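Local structure of cellulose-binding protein (Saccharophagus degradans, 2YHG) at residues I32-M37 with N132-A137; V48-M53 with P246-M251; G61-T66 with C154-Q159; M112-Y117 with K126-S131; A148-G153 with L180-I185. The protein probably acts in carbohydrate metabolism as a cellulose-binding protein, of which this C-terminal part carries a nucleoside hydrolase-like domain that binds calcium. All coordinates share one frame; numbering follows the deposited sequence.

Overall arrangement
All five contacts lie in the nucleoside hydrolase-like domain, and four of them gather round its parallel sheet. Contact 1 and contact 3 pack helices on neighbouring strands, their centres about 5 Å apart. Contact 5 pairs the next two strands, with its centre about 9 Å from each of these. Contact 4 closes the loop that leads into the helix of contact 1 and touches contact 3 through Thr65 and Thr66. Contact 2 touches contact 5 at Tyr183, about 13 Å away centre to centre, and His33 NE2 and Gln50 OE1 join it to contact 1 at 2.7 Å. The calcium ion is shared by contact 1, through Asp36, and contact 5, through Trp151.

Contact 1 of 5, residues I32-M37 with N132-A137; sequences IHTTDM and NLIIAA. With CA (calcium ion), chain B.
Helix 129-139 packs on strand 30-35 of the parallel sheet of the nucleoside hydrolase-like domain, and the packing rests on Ile32. The axes of strand 32-35 and helix 132-137 run nearly antiparallel, at 163°, and come within 10.4 Å. Ile32 reaches the helix with both of its branches. CG1 lies anti to the carbonyl carbon (chi1 -67°) and carries CD1 to the helix. There Ile32 CD1 meets Ala137 CB at 3.6 Å and Leu133 CD2 at 3.7 Å, so it touches residues one turn apart. The Leu133 side chain runs past that of Ile32 in the opposite direction. The other branch, Ile32 CG2, faces Ile134 CG1 at 4.1 Å. Further along the strand, Thr34 CG2 only grazes Ile134 CD1, at 4.4 Å, while Thr34 OG1 bonds to Thr149 on the next strand. Beyond the strand end, Asp36 OD1 binds the calcium ion at 2.6 Å, together with Asp43, Trp151 and Asp244. Asp36 OD2 lies within hydrogen-bonding distance of a water that is also on the ion. The chemistry is thus divided along one segment: apolar carbons meet the helix, and the carboxylate beyond the strand serves the metal.

Contact 2 of 5, residues V48-M53 with P246-M251; sequences VRQLVM and PAFLHM
Phe248 pushes its ring against the end of helix 42-52, with Gln50 over one face and Met53, just past the helix, at the edge. Its CG sits between the backbone N and the carbonyl carbon (chi1 57°), which directs the ring at the helix. Gln50 CB lies over the ring centre, 3.7 Å from the centroid and 11° off the normal, a CH-pi contact. The Gln50 chain then bends at chi2 and runs back along the phenylalanine towards its root. Gln50 OE1 comes 3.2 Å from Phe248 CB, with the amide plane turned 33° from the ring. That oxygen takes a hydrogen bond from His33 on strand 30-35. Met53 SD lies in the ring plane at the edge, 5.3 Å from the centroid, a Met-aromatic contact. The methyl Met53 CE meets Leu249 CD2 at 3.9 Å. Arg49 adds its aliphatic part obliquely, with Arg49 CD 3.9 Å from Phe248 CE2, while its NE forms a salt bridge with Glu242. Two polar residues thus serve a buried aromatic ring. Gln50 CB covers the face and its amide oxygen lies against the root of the ring. The buried Gln50 OE1 is paired with His33, and Arg49 NE with Glu242.

Contact 3 of 5, residues G61-T66 with C154-Q159; sequences GIITTT and CNTIAQ
The end of strand 58-64 and the residues after it run past the first turn of helix 155-167, with Thr65 nearest Thr156, 7.4 Å between CA atoms, and Thr66 nearest Asn155. Three threonines and an asparagine make most of the contact. Thr65 OG1 lies anti to its own backbone N (chi1 -171°), which carries it to the helix. Thr65 OG1 comes 3.1 Å from Thr156 OG1 and 3.5 Å from Asn155 OD1. The two threonine side chains lie side by side, pointing opposite ways. Each hydroxyl has a partner in the loop 113-117: Thr65 OG1 bonds to the carbonyl of Gln114, and Thr156 OG1 to the N of the same residue. Thr66 lies across Asn155, with Thr66 OG1 3.7 Å from Asn155 OD1. Thr66 OG1 and Asn155 ND2 both bond to the carbonyl of Gly116, and ND2 also reaches that of Gly118. The polar groups are buried, and the loop backbone satisfies much of their need. Further back along the strand, toward its start, the contact turns apolar, where Ile63 CG2 meets Thr156 CG2 at 4.1 Å. Cys154, at the N-cap position, is tied to Cys150 by a disulfide. This is the C-terminal edge of a parallel alpha/beta sheet, where the loops after the strands meet helix N-termini, and the calcium ion is bound nearby, about 9 Å from the Thr65 side chain.

Contact 4 of 5, residues M112-Y117 with K126-S131; sequences MGQRGY and KDSAGS. With EDO (1,2-ethanediol), chain J.
Gln114 reaches across to segment 126-131 and holds it at two places with one amide. From CB the chain continues to CG, set beside the backbone N (chi1 -52°), and bends again at chi2. CB packs against Asn155 of helix 155-167. The bends bring Gln114 CD 3.8 Å from both Lys126 O and Ser128 OG. At the tip the amide splits its work. Gln114 OE1 accepts a 2.7 Å hydrogen bond from Ser128 OG, whose hydroxyl is tilted 29° from the amide carbonyl plane. Gln114 NE2 donates to Lys126 O at 2.9 Å in a nearly straight bond of 169°, with that oxygen in the amide plane. NE2 also bonds to the carbonyl of Asp121, so three bonds fix the rotation of the amide. Gly130 N donates to Met112 O at 2.8 Å, which joins the backbones where Gly113 and Gly130 come closest. On the outer side a 1,2-ethanediol, probably from the crystallisation liquor, takes bonds from Arg115 N and NE. Ser128 OG also accepts from Ser131 N at 3.0 Å, and Ser131 OG accepts from Ser128 N at 2.9 Å. These reciprocal bonds form a capping box at the start of helix 129-139, and the bond to Gln114 OE1 probably helps to orient the Ser128 hydroxyl at the N-cap.

Contact 5 of 5, residues A148-G153 with L180-I185; sequences ATCWGG and LRVYDI. With CA (calcium ion), chain B.
Cys150 has SG beside its backbone N (chi1 -38°), and Val182 has CG1 anti to its own N (chi1 175°), which brings Cys150 SG and Val182 CG1 together at 3.9 Å. They share a face of the sheet with Ala148 and Asp184, and Ala148 CB meets Leu180 CD1 there at 4.1 Å. On the face of Thr149 and Tyr183, Thr149 CG2 lies 4.1 Å from Tyr183 CB. Thr149 OG1 turns to His33 for its hydrogen bond. The strands are parallel, with Thr149 beside Tyr183. Four backbone hydrogen bonds join them, from Ala148 N to Arg181 O, Tyr183 N to Ala148 O, Cys150 N to Tyr183 O and Ile185 N to Cys150 O. The first is nearly linear at 171°. Past the strand, a water bridges Gly152 O and Asp184 OD1, 2.7 Å from the latter. Asp184 OD2 forms a salt bridge with Arg206 and a hydrogen bond with Tyr204. Trp151 O binds the calcium ion at 2.4 Å. Strand 146-150 lies between strands 30-35 and 180-185, and strand 203-207 follows on the far side of the latter. Helix 155-167 covers the Cys150 face through Ile157, and helix 246-249 packs on Tyr183 across the sheet.

Contact 1 of 5, residues I32-M37 with N132-A137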
# COMPACT_ATOMS: atom_id res chain seq x y z
N ILE A 32 1.36 3.87 -8.66
CA ILE A 32 0.68 3.65 -9.91
C ILE A 32 0.08 2.24 -9.81
O ILE A 32 0.80 1.29 -9.53
CB ILE A 32 1.69 3.70 -11.07
CG1 ILE A 32 2.24 5.12 -11.22
CG2 ILE A 32 1.07 3.17 -12.36
CD1 ILE A 32 3.46 5.20 -12.12
N HIS A 33 -1.20 2.11 -10.14
CA HIS A 33 -1.86 0.81 -10.15
C HIS A 33 -2.11 0.36 -11.56
O HIS A 33 -2.58 1.13 -12.40
CB HIS A 33 -3.17 0.85 -9.40
CG HIS A 33 -3.00 1.19 -7.98
ND1 HIS A 33 -2.18 0.45 -7.16
CD2 HIS A 33 -3.57 2.16 -7.22
CE1 HIS A 33 -2.27 0.97 -5.94
NE2 HIS A 33 -3.08 2.01 -5.95
N THR A 34 -1.85 -0.92 -11.81
CA THR A 34 -2.31 -1.58 -13.02
C THR A 34 -3.30 -2.65 -12.62
O THR A 34 -3.11 -3.34 -11.61
CB THR A 34 -1.14 -2.14 -13.87
OG1 THR A 34 -0.66 -3.42 -13.38
CG2 THR A 34 0.03 -1.17 -13.97
N THR A 35 -4.42 -2.75 -13.34
CA THR A 35 -5.55 -3.56 -12.88
C THR A 35 -6.26 -4.22 -14.05
O THR A 35 -6.56 -3.55 -15.08
CB THR A 35 -6.56 -2.71 -12.04
OG1 THR A 35 -7.79 -3.44 -11.92
CG2 THR A 35 -6.89 -1.36 -12.69
N ASP A 36 -6.58 -5.49 -13.90
CA ASP A 36 -7.31 -6.25 -14.89
C ASP A 36 -8.81 -6.17 -14.68
O ASP A 36 -9.50 -7.18 -14.52
CB ASP A 36 -6.86 -7.72 -14.90
CG ASP A 36 -7.08 -8.41 -13.54
OD1 ASP A 36 -7.13 -7.78 -12.50
OD2 ASP A 36 -7.22 -9.68 -13.56
N MET A 37 -9.35 -4.96 -14.73
CA MET A 37 -10.78 -4.72 -14.57
C MET A 37 -11.58 -5.65 -15.46
O MET A 37 -11.26 -5.85 -16.63
CB MET A 37 -11.12 -3.28 -14.93
CG MET A 37 -10.60 -2.27 -13.92
SD MET A 37 -11.65 -2.25 -12.43
CE MET A 37 -10.63 -1.16 -11.38
N ASN A 132 4.14 3.89 -21.06
CA ASN A 132 4.83 5.18 -21.17
C ASN A 132 4.60 6.02 -19.92
O ASN A 132 5.52 6.77 -19.53
CB ASN A 132 4.36 5.94 -22.41
CG ASN A 132 4.91 5.39 -23.69
OD1 ASN A 132 5.90 4.65 -23.70
ND2 ASN A 132 4.27 5.74 -24.80
N LEU A 133 3.43 5.96 -19.31
CA LEU A 133 3.15 6.70 -18.08
C LEU A 133 4.10 6.26 -16.97
O LEU A 133 4.65 7.09 -16.23
CB LEU A 133 1.67 6.51 -17.70
CG LEU A 133 1.16 7.19 -16.42
CD1 LEU A 133 -0.34 7.19 -16.41
CD2 LEU A 133 1.62 6.45 -15.13
N ILE A 134 4.34 4.95 -16.84
CA ILE A 134 5.26 4.45 -15.87
C ILE A 134 6.66 4.99 -16.12
O ILE A 134 7.36 5.40 -15.19
CB ILE A 134 5.21 2.91 -15.80
CG1 ILE A 134 3.87 2.44 -15.28
CG2 ILE A 134 6.36 2.37 -14.97
CD1 ILE A 134 3.61 0.97 -15.49
N ILE A 135 7.13 4.92 -17.37
CA ILE A 135 8.46 5.46 -17.68
C ILE A 135 8.57 6.93 -17.24
O ILE A 135 9.55 7.32 -16.60
CB ILE A 135 8.80 5.31 -19.17
CG1 ILE A 135 8.85 3.83 -19.57
CG2 ILE A 135 10.11 6.01 -19.50
CD1 ILE A 135 9.04 3.60 -21.04
N ALA A 136 7.56 7.71 -17.60
CA ALA A 136 7.62 9.14 -17.28
C ALA A 136 7.65 9.38 -15.79
O ALA A 136 8.35 10.27 -15.29
CB ALA A 136 6.46 9.87 -17.92
N ALA A 137 6.91 8.58 -15.03
CA ALA A 137 6.88 8.74 -13.58
C ALA A 137 8.22 8.39 -12.96
O ALA A 137 8.74 9.11 -12.10
CB ALA A 137 5.78 7.87 -12.98
CA CA B . -7.36 -8.17 -9.95
O HOH W 1 -7.30 -10.38 -11.09
O HOH W 2 -8.78 -9.97 -8.77

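Contact 2 of 5, residues V48-M53 with P246-M251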
# COMPACT_ATOMS: atom_id res chain seq x y z
N VAL A 48 -12.44 1.73 -5.41
CA VAL A 48 -13.25 2.60 -4.57
C VAL A 48 -12.54 2.91 -3.26
O VAL A 48 -12.47 4.08 -2.85
CB VAL A 48 -14.64 1.99 -4.34
CG1 VAL A 48 -15.39 2.79 -3.25
CG2 VAL A 48 -15.45 1.97 -5.66
N ARG A 49 -12.01 1.89 -2.59
CA ARG A 49 -11.29 2.15 -1.35
C ARG A 49 -10.08 3.04 -1.58
O ARG A 49 -9.85 4.01 -0.84
CB ARG A 49 -10.86 0.86 -0.65
CG ARG A 49 -10.26 1.16 0.72
CD ARG A 49 -9.51 0.01 1.34
NE ARG A 49 -10.35 -1.19 1.51
CZ ARG A 49 -10.87 -1.64 2.63
NH1 ARG A 49 -10.58 -1.11 3.81
NH2 ARG A 49 -11.67 -2.69 2.58
N GLN A 50 -9.30 2.77 -2.63
CA GLN A 50 -8.13 3.60 -2.90
C GLN A 50 -8.58 5.05 -3.09
O GLN A 50 -7.89 5.98 -2.63
CB GLN A 50 -7.37 3.10 -4.11
CG GLN A 50 -6.28 4.01 -4.64
CD GLN A 50 -5.08 4.20 -3.72
OE1 GLN A 50 -4.03 3.59 -3.93
NE2 GLN A 50 -5.23 5.04 -2.71
N LEU A 51 -9.67 5.28 -3.79
CA LEU A 51 -10.09 6.66 -4.05
C LEU A 51 -10.46 7.42 -2.79
O LEU A 51 -10.10 8.58 -2.65
CB LEU A 51 -11.18 6.70 -5.10
CG LEU A 51 -10.70 6.30 -6.51
CD1 LEU A 51 -11.93 6.19 -7.40
CD2 LEU A 51 -9.73 7.27 -7.06
N VAL A 52 -11.17 6.79 -1.86
CA VAL A 52 -11.53 7.50 -0.62
C VAL A 52 -10.35 7.61 0.34
O VAL A 52 -10.43 8.35 1.31
CB VAL A 52 -12.80 6.95 0.05
CG1 VAL A 52 -13.99 7.03 -0.88
CG2 VAL A 52 -12.59 5.55 0.63
N MET A 53 -9.27 6.90 0.05
CA MET A 53 -7.98 7.01 0.74
C MET A 53 -6.99 7.91 -0.02
O MET A 53 -5.86 8.05 0.43
CB MET A 53 -7.34 5.59 0.95
CG MET A 53 -8.15 4.70 1.89
SD MET A 53 -7.42 3.08 2.14
CE MET A 53 -6.04 3.51 3.20
N PRO A 246 -4.23 -5.02 -0.59
CA PRO A 246 -2.92 -4.90 0.09
C PRO A 246 -1.89 -4.12 -0.74
O PRO A 246 -0.95 -3.54 -0.15
CB PRO A 246 -2.53 -6.33 0.36
CG PRO A 246 -3.89 -6.98 0.59
CD PRO A 246 -4.74 -6.40 -0.51
N ALA A 247 -2.02 -4.14 -2.06
CA ALA A 247 -1.09 -3.45 -2.95
C ALA A 247 -1.13 -1.93 -2.83
O ALA A 247 -0.21 -1.27 -3.33
CB ALA A 247 -1.33 -3.88 -4.38
N PHE A 248 -2.14 -1.35 -2.22
CA PHE A 248 -2.02 0.03 -1.76
C PHE A 248 -2.04 0.19 -0.26
O PHE A 248 -1.48 1.18 0.23
CB PHE A 248 -3.02 1.02 -2.41
CG PHE A 248 -4.45 0.66 -2.24
CD1 PHE A 248 -5.07 -0.20 -3.13
CD2 PHE A 248 -5.23 1.24 -1.24
CE1 PHE A 248 -6.42 -0.51 -3.01
CE2 PHE A 248 -6.56 0.89 -1.08
CZ PHE A 248 -7.15 0.03 -1.99
N LEU A 249 -2.58 -0.73 0.51
CA LEU A 249 -2.49 -0.57 1.96
C LEU A 249 -1.04 -0.59 2.41
O LEU A 249 -0.71 0.01 3.45
CB LEU A 249 -3.29 -1.65 2.71
CG LEU A 249 -4.78 -1.68 2.43
CD1 LEU A 249 -5.42 -2.69 3.40
CD2 LEU A 249 -5.41 -0.29 2.56
N HIS A 250 -0.15 -1.25 1.68
CA HIS A 250 1.28 -1.26 1.99
C HIS A 250 1.82 0.17 2.16
O HIS A 250 2.72 0.37 2.99
CB HIS A 250 1.99 -2.00 0.85
CG HIS A 250 3.43 -2.26 1.12
ND1 HIS A 250 3.86 -2.87 2.27
CD2 HIS A 250 4.51 -2.01 0.35
CE1 HIS A 250 5.18 -2.93 2.20
NE2 HIS A 250 5.61 -2.44 1.04
N MET A 251 1.31 1.11 1.37
CA MET A 251 1.78 2.47 1.32
C MET A 251 0.85 3.46 2.02
O MET A 251 1.01 4.67 1.84
CB MET A 251 2.05 2.91 -0.12
CG MET A 251 2.81 1.90 -0.96
SD MET A 251 1.60 0.83 -1.83
CE MET A 251 2.63 -0.18 -2.85

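Contact 3 of 5, residues G61-T66 with C154-Q159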
# COMPACT_ATOMS: atom_id res chain seq x y z
N GLY A 61 -1.13 6.89 -11.50
CA GLY A 61 -1.70 6.17 -12.63
C GLY A 61 -2.76 5.18 -12.21
O GLY A 61 -2.62 4.55 -11.18
N ILE A 62 -3.78 5.07 -13.03
CA ILE A 62 -4.80 4.04 -12.92
C ILE A 62 -4.88 3.39 -14.28
O ILE A 62 -5.46 3.96 -15.21
CB ILE A 62 -6.17 4.58 -12.47
CG1 ILE A 62 -6.08 5.42 -11.20
CG2 ILE A 62 -7.16 3.41 -12.34
CD1 ILE A 62 -7.32 6.25 -10.94
N ILE A 63 -4.25 2.22 -14.43
CA ILE A 63 -3.99 1.66 -15.73
C ILE A 63 -4.79 0.37 -15.92
O ILE A 63 -4.61 -0.56 -15.16
CB ILE A 63 -2.47 1.36 -15.88
CG1 ILE A 63 -1.67 2.66 -15.87
CG2 ILE A 63 -2.21 0.56 -17.16
CD1 ILE A 63 -0.18 2.49 -15.71
N THR A 64 -5.66 0.34 -16.93
CA THR A 64 -6.45 -0.83 -17.22
C THR A 64 -5.67 -1.77 -18.14
O THR A 64 -5.19 -1.37 -19.19
CB THR A 64 -7.77 -0.40 -17.91
OG1 THR A 64 -8.59 0.30 -16.97
CG2 THR A 64 -8.55 -1.61 -18.43
N THR A 65 -5.57 -3.04 -17.74
CA THR A 65 -4.72 -4.01 -18.43
C THR A 65 -5.26 -5.42 -18.19
O THR A 65 -6.46 -5.62 -17.95
CB THR A 65 -3.25 -3.80 -18.01
OG1 THR A 65 -2.36 -4.59 -18.81
CG2 THR A 65 -3.01 -4.05 -16.57
N THR A 66 -4.39 -6.41 -18.34
CA THR A 66 -4.74 -7.82 -18.41
C THR A 66 -4.11 -8.59 -17.26
O THR A 66 -3.31 -8.09 -16.46
CB THR A 66 -4.21 -8.38 -19.74
OG1 THR A 66 -2.80 -8.18 -19.72
CG2 THR A 66 -4.88 -7.71 -20.95
N CYS A 154 1.65 -8.11 -14.47
CA CYS A 154 2.61 -7.02 -14.39
C CYS A 154 3.12 -6.56 -15.75
O CYS A 154 4.07 -5.75 -15.80
CB CYS A 154 3.81 -7.38 -13.51
SG CYS A 154 3.48 -7.82 -11.79
N ASN A 155 2.52 -7.00 -16.87
CA ASN A 155 3.15 -6.74 -18.13
C ASN A 155 3.21 -5.29 -18.57
O ASN A 155 4.02 -4.98 -19.45
CB ASN A 155 2.66 -7.65 -19.25
CG ASN A 155 1.28 -7.32 -19.78
OD1 ASN A 155 0.51 -6.55 -19.20
ND2 ASN A 155 0.96 -7.89 -20.92
N THR A 156 2.40 -4.39 -18.03
CA THR A 156 2.56 -2.97 -18.38
C THR A 156 3.83 -2.41 -17.77
O THR A 156 4.52 -1.58 -18.36
CB THR A 156 1.32 -2.16 -17.97
OG1 THR A 156 0.13 -2.75 -18.50
CG2 THR A 156 1.41 -0.75 -18.48
N ILE A 157 4.17 -2.88 -16.58
CA ILE A 157 5.44 -2.55 -15.94
C ILE A 157 6.58 -3.18 -16.76
O ILE A 157 7.61 -2.52 -17.02
CB ILE A 157 5.49 -3.03 -14.49
CG1 ILE A 157 4.28 -2.55 -13.68
CG2 ILE A 157 6.79 -2.54 -13.84
CD1 ILE A 157 4.12 -3.19 -12.31
N ALA A 158 6.42 -4.43 -17.16
CA ALA A 158 7.46 -5.10 -17.96
C ALA A 158 7.67 -4.36 -19.30
O ALA A 158 8.82 -4.23 -19.71
CB ALA A 158 7.12 -6.55 -18.19
N GLN A 159 6.62 -3.88 -19.93
CA GLN A 159 6.81 -3.16 -21.20
C GLN A 159 7.63 -1.87 -20.95
O GLN A 159 8.50 -1.53 -21.74
CB GLN A 159 5.48 -2.81 -21.85
CG GLN A 159 5.61 -1.99 -23.12
CD GLN A 159 6.28 -2.74 -24.25
OE1 GLN A 159 6.36 -3.96 -24.24
NE2 GLN A 159 6.79 -2.01 -25.27

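Contact 4 of 5, residues M112-Y117 with K126-S131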
# COMPACT_ATOMS: atom_id res chain seq x y z
N MET A 112 -5.10 3.16 -20.72
CA MET A 112 -4.90 1.78 -21.05
C MET A 112 -3.44 1.38 -20.93
O MET A 112 -2.56 2.08 -21.42
CB MET A 112 -5.35 1.51 -22.47
CG MET A 112 -6.85 1.66 -22.69
SD MET A 112 -7.89 0.52 -21.77
CE MET A 112 -7.42 -1.05 -22.48
N GLY A 113 -3.20 0.21 -20.39
CA GLY A 113 -1.93 -0.48 -20.42
C GLY A 113 -1.91 -1.53 -21.50
O GLY A 113 -2.54 -1.39 -22.55
N GLN A 114 -1.18 -2.62 -21.26
CA GLN A 114 -1.11 -3.67 -22.29
C GLN A 114 -2.50 -4.28 -22.46
O GLN A 114 -3.20 -4.57 -21.47
CB GLN A 114 -0.13 -4.77 -21.93
CG GLN A 114 1.27 -4.30 -21.54
CD GLN A 114 1.83 -3.25 -22.49
OE1 GLN A 114 1.88 -2.07 -22.17
NE2 GLN A 114 2.24 -3.67 -23.67
N ARG A 115 -2.87 -4.54 -23.72
CA ARG A 115 -4.20 -5.07 -24.05
C ARG A 115 -4.21 -6.58 -24.19
O ARG A 115 -5.28 -7.16 -24.31
CB ARG A 115 -4.74 -4.42 -25.30
CG ARG A 115 -4.98 -2.95 -25.14
CD ARG A 115 -5.52 -2.31 -26.41
NE ARG A 115 -4.56 -2.36 -27.50
CZ ARG A 115 -4.88 -2.31 -28.79
NH1 ARG A 115 -6.14 -2.26 -29.14
NH2 ARG A 115 -3.93 -2.19 -29.70
N GLY A 116 -3.03 -7.20 -24.22
CA GLY A 116 -2.88 -8.64 -24.29
C GLY A 116 -2.11 -9.17 -23.12
O GLY A 116 -1.67 -8.42 -22.24
N TYR A 117 -1.92 -10.49 -23.10
CA TYR A 117 -1.45 -11.20 -21.92
C TYR A 117 0.06 -11.37 -21.83
O TYR A 117 0.72 -11.83 -22.76
CB TYR A 117 -2.11 -12.59 -21.88
CG TYR A 117 -1.53 -13.45 -20.79
CD1 TYR A 117 -1.79 -13.18 -19.45
CD2 TYR A 117 -0.67 -14.49 -21.08
CE1 TYR A 117 -1.17 -13.91 -18.43
CE2 TYR A 117 -0.06 -15.24 -20.08
CZ TYR A 117 -0.28 -14.91 -18.75
OH TYR A 117 0.36 -15.56 -17.72
N LYS A 126 4.93 -2.43 -28.94
CA LYS A 126 3.87 -2.75 -27.98
C LYS A 126 3.77 -1.74 -26.85
O LYS A 126 3.16 -2.01 -25.82
CB LYS A 126 4.04 -4.18 -27.48
CG LYS A 126 4.00 -5.16 -28.64
CD LYS A 126 3.98 -6.60 -28.21
CE LYS A 126 3.77 -7.51 -29.42
NZ LYS A 126 3.86 -8.95 -29.08
N ASP A 127 4.27 -0.53 -27.04
CA ASP A 127 4.07 0.47 -26.00
C ASP A 127 2.58 0.77 -25.80
O ASP A 127 1.80 0.77 -26.78
CB ASP A 127 4.73 1.80 -26.37
CG ASP A 127 6.23 1.77 -26.34
OD1 ASP A 127 6.86 0.93 -25.67
OD2 ASP A 127 6.80 2.74 -26.94
N SER A 128 2.21 1.10 -24.58
CA SER A 128 0.90 1.59 -24.27
C SER A 128 0.97 2.94 -23.60
O SER A 128 2.02 3.37 -23.11
CB SER A 128 0.15 0.59 -23.37
OG SER A 128 0.82 0.40 -22.14
N ALA A 129 -0.18 3.60 -23.49
CA ALA A 129 -0.26 4.80 -22.67
C ALA A 129 0.24 4.51 -21.27
O ALA A 129 0.97 5.29 -20.67
CB ALA A 129 -1.65 5.38 -22.68
N GLY A 130 -0.16 3.37 -20.73
CA GLY A 130 0.23 3.02 -19.37
C GLY A 130 1.71 2.73 -19.20
O GLY A 130 2.32 3.15 -18.23
N SER A 131 2.32 2.03 -20.16
CA SER A 131 3.73 1.75 -20.03
C SER A 131 4.53 3.04 -20.13
O SER A 131 5.46 3.25 -19.38
CB SER A 131 4.19 0.67 -21.03
OG SER A 131 4.09 1.08 -22.38
C1 EDO J . -0.28 -3.00 -26.36
O1 EDO J . -1.34 -3.91 -26.12
C2 EDO J . -0.77 -1.59 -26.16
O2 EDO J . -1.86 -1.34 -27.05

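Contact 5 of 5, residues A148-G153 with L180-I185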
# COMPACT_ATOMS: atom_id res chain seq x y z
N ALA A 148 4.80 0.62 -8.63
CA ALA A 148 3.87 0.16 -9.65
C ALA A 148 3.33 -1.18 -9.20
O ALA A 148 4.09 -2.04 -8.78
CB ALA A 148 4.50 0.09 -11.04
N THR A 149 2.02 -1.36 -9.28
CA THR A 149 1.39 -2.54 -8.73
C THR A 149 0.73 -3.38 -9.80
O THR A 149 0.33 -2.89 -10.88
CB THR A 149 0.41 -2.19 -7.63
OG1 THR A 149 -0.76 -1.66 -8.25
CG2 THR A 149 1.00 -1.20 -6.62
N CYS A 150 0.57 -4.65 -9.49
CA CYS A 150 -0.09 -5.62 -10.36
C CYS A 150 -1.32 -6.18 -9.64
O CYS A 150 -1.22 -7.10 -8.83
CB CYS A 150 0.86 -6.77 -10.73
SG CYS A 150 2.54 -6.18 -11.01
N TRP A 151 -2.48 -5.59 -9.91
CA TRP A 151 -3.73 -6.16 -9.46
C TRP A 151 -4.18 -7.30 -10.36
O TRP A 151 -4.96 -8.17 -9.93
CB TRP A 151 -4.84 -5.11 -9.36
CG TRP A 151 -4.62 -3.95 -8.44
CD1 TRP A 151 -3.44 -3.54 -7.86
CD2 TRP A 151 -5.59 -2.98 -8.11
NE1 TRP A 151 -3.65 -2.38 -7.14
CE2 TRP A 151 -4.97 -1.99 -7.31
CE3 TRP A 151 -6.95 -2.85 -8.41
CZ2 TRP A 151 -5.65 -0.87 -6.85
CZ3 TRP A 151 -7.63 -1.72 -7.97
CH2 TRP A 151 -6.98 -0.75 -7.19
N GLY A 152 -3.72 -7.27 -11.60
CA GLY A 152 -3.73 -8.40 -12.52
C GLY A 152 -2.27 -8.77 -12.78
O GLY A 152 -1.49 -8.96 -11.85
N GLY A 153 -1.92 -8.88 -14.07
CA GLY A 153 -0.54 -9.14 -14.43
C GLY A 153 0.35 -7.91 -14.24
O GLY A 153 -0.11 -6.83 -13.88
N LEU A 180 12.20 2.38 -8.90
CA LEU A 180 10.94 1.64 -9.04
C LEU A 180 10.83 0.62 -7.90
O LEU A 180 11.83 0.14 -7.39
CB LEU A 180 10.96 0.94 -10.39
CG LEU A 180 9.70 0.20 -10.84
CD1 LEU A 180 8.49 1.10 -10.93
CD2 LEU A 180 9.99 -0.48 -12.16
N ARG A 181 9.58 0.27 -7.56
CA ARG A 181 9.28 -0.88 -6.72
C ARG A 181 8.03 -1.52 -7.29
O ARG A 181 7.17 -0.80 -7.82
CB ARG A 181 9.04 -0.56 -5.26
CG ARG A 181 10.28 -0.11 -4.48
CD ARG A 181 10.31 1.39 -4.43
NE ARG A 181 11.44 1.86 -3.58
CZ ARG A 181 12.68 2.06 -4.01
NH1 ARG A 181 13.01 1.85 -5.27
NH2 ARG A 181 13.54 2.66 -3.21
N VAL A 182 7.93 -2.84 -7.19
CA VAL A 182 6.75 -3.54 -7.67
C VAL A 182 6.08 -4.28 -6.52
O VAL A 182 6.73 -5.01 -5.77
CB VAL A 182 7.11 -4.53 -8.80
CG1 VAL A 182 5.89 -5.37 -9.23
CG2 VAL A 182 7.68 -3.77 -10.01
N TYR A 183 4.75 -4.12 -6.45
CA TYR A 183 3.91 -4.92 -5.54
C TYR A 183 2.94 -5.70 -6.44
O TYR A 183 2.03 -5.12 -7.02
CB TYR A 183 3.16 -4.03 -4.53
CG TYR A 183 2.58 -4.79 -3.36
CD1 TYR A 183 1.60 -5.75 -3.54
CD2 TYR A 183 2.96 -4.51 -2.07
CE1 TYR A 183 1.02 -6.38 -2.46
CE2 TYR A 183 2.38 -5.16 -0.96
CZ TYR A 183 1.40 -6.10 -1.18
OH TYR A 183 0.76 -6.77 -0.16
N ASP A 184 3.21 -7.00 -6.55
CA ASP A 184 2.46 -7.94 -7.39
C ASP A 184 1.54 -8.74 -6.49
O ASP A 184 1.99 -9.43 -5.59
CB ASP A 184 3.50 -8.83 -8.09
CG ASP A 184 2.98 -10.10 -8.70
OD1 ASP A 184 1.75 -10.27 -8.81
OD2 ASP A 184 3.85 -10.93 -9.11
N ILE A 185 0.23 -8.68 -6.74
CA ILE A 185 -0.72 -9.53 -6.03
C ILE A 185 -0.77 -10.91 -6.70
O ILE A 185 -1.26 -11.04 -7.82
CB ILE A 185 -2.13 -8.91 -6.00
CG1 ILE A 185 -2.12 -7.59 -5.21
CG2 ILE A 185 -3.12 -9.94 -5.42
CD1 ILE A 185 -2.15 -7.77 -3.70
CA CA B . -7.36 -8.17 -9.95
O HOH W 3 0.82 -10.40 -11.33
O HOH W 2 -8.78 -9.97 -8.77
O HOH W 1 -7.30 -10.38 -11.09